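Local coordinates for RagA protein (Porphyromonas gingivalis, PDB 6SLN) that probably takes up peptides across the outer membrane as a TonB-dependent receptor, a beta-barrel transporter with a plug domain, at residues E786-E797 with L832-T841. Numbering follows the deposited sequence.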
# COMPACT_ATOMS: atom_id res chain seq x y z
N GLU A 786 15.21 -41.64 12.00
CA GLU A 786 15.74 -42.69 12.88
C GLU A 786 17.23 -42.89 12.61
O GLU A 786 17.63 -43.11 11.46
CB GLU A 786 14.98 -44.00 12.71
CG GLU A 786 15.41 -45.07 13.70
CD GLU A 786 14.47 -46.25 13.70
OE1 GLU A 786 13.45 -46.18 12.99
OE2 GLU A 786 14.73 -47.24 14.41
N ILE A 787 18.04 -42.86 13.67
CA ILE A 787 19.48 -42.66 13.53
C ILE A 787 20.14 -43.72 12.65
O ILE A 787 21.17 -43.45 12.02
CB ILE A 787 20.13 -42.58 14.92
CG1 ILE A 787 20.07 -41.13 15.42
CG2 ILE A 787 21.58 -43.10 14.92
CD1 ILE A 787 20.82 -40.90 16.69
N GLY A 788 19.61 -44.91 12.57
CA GLY A 788 20.37 -45.77 11.69
C GLY A 788 20.04 -45.73 10.21
O GLY A 788 20.55 -46.57 9.46
N TYR A 789 19.21 -44.80 9.74
CA TYR A 789 18.49 -45.01 8.50
C TYR A 789 18.28 -43.71 7.74
O TYR A 789 18.38 -42.62 8.32
CB TYR A 789 17.13 -45.66 8.78
CG TYR A 789 17.18 -46.90 9.64
CD1 TYR A 789 17.00 -46.83 11.02
CD2 TYR A 789 17.40 -48.15 9.07
CE1 TYR A 789 17.04 -47.97 11.80
CE2 TYR A 789 17.44 -49.30 9.84
CZ TYR A 789 17.26 -49.20 11.21
OH TYR A 789 17.30 -50.34 11.98
N PRO A 790 17.95 -43.79 6.46
CA PRO A 790 17.42 -42.61 5.76
C PRO A 790 16.06 -42.22 6.30
O PRO A 790 15.37 -43.00 6.96
CB PRO A 790 17.32 -43.07 4.30
CG PRO A 790 17.23 -44.57 4.39
CD PRO A 790 18.12 -44.94 5.55
N ASN A 791 15.71 -40.96 6.04
CA ASN A 791 14.33 -40.49 6.20
C ASN A 791 13.40 -41.52 5.58
O ASN A 791 13.47 -41.77 4.37
CB ASN A 791 14.18 -39.13 5.52
CG ASN A 791 12.88 -38.43 5.86
OD1 ASN A 791 12.14 -38.87 6.75
ND2 ASN A 791 12.59 -37.34 5.16
N SER A 792 12.58 -42.15 6.41
CA SER A 792 11.82 -43.32 6.00
C SER A 792 10.35 -43.17 6.37
O SER A 792 9.97 -42.31 7.17
CB SER A 792 12.40 -44.60 6.62
OG SER A 792 13.70 -44.86 6.10
N PHE A 793 9.51 -44.01 5.76
CA PHE A 793 8.09 -43.96 6.05
C PHE A 793 7.78 -44.69 7.35
O PHE A 793 8.54 -45.54 7.82
CB PHE A 793 7.27 -44.52 4.87
CG PHE A 793 7.15 -43.55 3.73
CD1 PHE A 793 6.23 -42.51 3.78
CD2 PHE A 793 7.99 -43.65 2.62
CE1 PHE A 793 6.12 -41.61 2.75
CE2 PHE A 793 7.89 -42.73 1.59
CZ PHE A 793 6.95 -41.72 1.66
N TYR A 794 6.64 -44.35 7.94
CA TYR A 794 6.32 -44.83 9.28
C TYR A 794 4.81 -44.99 9.36
O TYR A 794 4.08 -43.99 9.34
CB TYR A 794 6.85 -43.87 10.35
CG TYR A 794 6.73 -44.38 11.77
CD1 TYR A 794 5.60 -44.08 12.55
CD2 TYR A 794 7.73 -45.18 12.34
CE1 TYR A 794 5.48 -44.54 13.84
CE2 TYR A 794 7.62 -45.65 13.64
CZ TYR A 794 6.49 -45.33 14.39
OH TYR A 794 6.36 -45.80 15.68
N MET A 795 4.36 -46.24 9.46
CA MET A 795 2.93 -46.53 9.48
C MET A 795 2.73 -47.97 9.92
O MET A 795 3.68 -48.76 9.99
CB MET A 795 2.28 -46.31 8.12
CG MET A 795 3.02 -46.95 6.96
SD MET A 795 2.56 -46.18 5.39
CE MET A 795 3.47 -44.64 5.44
N ALA A 796 1.48 -48.30 10.24
CA ALA A 796 1.12 -49.69 10.44
C ALA A 796 1.20 -50.42 9.11
O ALA A 796 1.08 -49.81 8.04
CB ALA A 796 -0.28 -49.81 11.04
N GLU A 797 1.44 -51.73 9.17
CA GLU A 797 1.47 -52.57 7.99
C GLU A 797 0.09 -53.20 7.81
O GLU A 797 -0.29 -54.09 8.57
CB GLU A 797 2.55 -53.63 8.09
CG GLU A 797 3.93 -53.04 8.31
CD GLU A 797 5.05 -54.03 8.06
OE1 GLU A 797 4.77 -55.25 7.96
OE2 GLU A 797 6.21 -53.58 7.97
N LEU A 832 0.91 -49.89 16.31
CA LEU A 832 1.20 -50.81 15.22
C LEU A 832 2.12 -50.21 14.18
O LEU A 832 2.49 -50.90 13.22
CB LEU A 832 -0.08 -51.27 14.55
CG LEU A 832 -1.07 -51.93 15.50
CD1 LEU A 832 -2.47 -51.89 14.88
CD2 LEU A 832 -0.62 -53.36 15.83
N GLU A 833 2.47 -48.94 14.32
CA GLU A 833 3.25 -48.26 13.31
C GLU A 833 4.72 -48.61 13.46
O GLU A 833 5.24 -48.71 14.58
CB GLU A 833 3.03 -46.75 13.40
CG GLU A 833 1.57 -46.37 13.17
CD GLU A 833 1.32 -44.88 13.23
OE1 GLU A 833 2.28 -44.10 13.11
OE2 GLU A 833 0.14 -44.50 13.40
N THR A 834 5.38 -48.83 12.33
CA THR A 834 6.73 -49.36 12.26
C THR A 834 7.52 -48.56 11.24
O THR A 834 6.95 -47.93 10.35
CB THR A 834 6.71 -50.84 11.87
OG1 THR A 834 8.03 -51.28 11.57
CG2 THR A 834 5.87 -51.03 10.63
N ARG A 835 8.84 -48.56 11.37
CA ARG A 835 9.64 -47.98 10.30
C ARG A 835 9.56 -48.89 9.08
O ARG A 835 9.64 -50.11 9.19
CB ARG A 835 11.09 -47.77 10.72
CG ARG A 835 11.74 -46.62 9.93
CD ARG A 835 13.24 -46.75 9.68
NE ARG A 835 13.60 -47.97 8.96
CZ ARG A 835 13.99 -49.10 9.56
NH1 ARG A 835 14.30 -50.17 8.85
NH2 ARG A 835 14.04 -49.14 10.89
N ILE A 836 9.39 -48.27 7.92
CA ILE A 836 9.24 -48.99 6.66
C ILE A 836 10.52 -48.84 5.85
O ILE A 836 11.09 -47.74 5.78
CB ILE A 836 8.01 -48.46 5.89
CG1 ILE A 836 6.79 -48.54 6.80
CG2 ILE A 836 7.83 -49.17 4.57
CD1 ILE A 836 6.31 -49.96 7.05
N ASP A 837 10.97 -49.93 5.25
CA ASP A 837 12.19 -49.88 4.44
C ASP A 837 11.91 -49.27 3.07
O ASP A 837 12.21 -49.87 2.03
CB ASP A 837 12.79 -51.28 4.29
CG ASP A 837 14.28 -51.24 3.97
OD1 ASP A 837 14.96 -50.24 4.31
OD2 ASP A 837 14.77 -52.23 3.36
N LYS A 838 11.32 -48.08 3.06
CA LYS A 838 11.09 -47.32 1.83
C LYS A 838 11.45 -45.89 2.15
O LYS A 838 10.97 -45.35 3.15
CB LYS A 838 9.64 -47.44 1.38
CG LYS A 838 9.18 -48.86 1.03
CD LYS A 838 7.66 -48.93 0.87
CE LYS A 838 7.15 -50.36 0.70
NZ LYS A 838 5.98 -50.64 1.60
N SER A 839 12.32 -45.27 1.33
CA SER A 839 12.89 -43.97 1.67
C SER A 839 12.04 -42.83 1.13
O SER A 839 11.54 -42.90 0.01
CB SER A 839 14.33 -43.82 1.15
OG SER A 839 15.14 -44.95 1.40
N VAL A 840 11.92 -41.76 1.92
CA VAL A 840 11.05 -40.65 1.56
C VAL A 840 11.66 -39.78 0.46
O VAL A 840 10.94 -39.24 -0.37
CB VAL A 840 10.71 -39.83 2.81
CG1 VAL A 840 9.53 -38.91 2.55
CG2 VAL A 840 10.38 -40.77 3.94
N THR A 841 12.98 -39.65 0.43
CA THR A 841 13.66 -39.03 -0.71
C THR A 841 14.08 -40.12 -1.68
O THR A 841 14.73 -41.09 -1.27
CB THR A 841 14.89 -38.24 -0.25
OG1 THR A 841 14.54 -37.35 0.82
CG2 THR A 841 15.51 -37.46 -1.39
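R835 lays its guanidinium flat on the Y789 ring, planes 14° apart, with CZ 3.5 Å from the ring centroid, making this stack a cation-pi contact as well. NH2 sits over the phenol end, 3.2 Å from Y789 CZ, while NH1 lies above CE2. Bends at chi2 and chi3 (-149° and 58°) turn the guanidinium onto the ring. E786 OE1 comes in at the guanidinium edge, but its salt bridge to R835 NH2 is long at 3.7 Å; the carboxylate also borders the arginine methylenes.

Main-chain hydrogen bonds join the segments as antiparallel strands. M795 and T834 bond reciprocally, T834 N to M795 O at 2.9 Å; I836 N reaches F793 O. At D837, the centre of an inverse gamma turn, the second segment turns a corner, yet bonding continues beyond: F793 N donates to K838 O, and V840 N donates to N791 O at 2.9 Å.

Side chains pack on both faces of this ladder. V840 CG2 stands over one face of the F793 ring, 4.0 Å from its centroid, while CG1 approaches CZ. F793 CB and M795 CG pack against I836. On the opposite face of the strand pair, the Y794 ring lies over the E833-T834 peptide, and E833 CB and OE1 lie beside its CE1. A796 CB meets L832 CB.

The pair belongs to a small antiparallel sheet distinct from the barrel wall, where strand 792-802 also pairs with strands 783-786 and 807-812. I784 touches Y794 and R835, W810 touches A796 and L832, and P790 packs on barrel strand 752-764. N791, V840 and T841 also touch the bound peptide, which probably puts this end of the contact at the site where substrate is held.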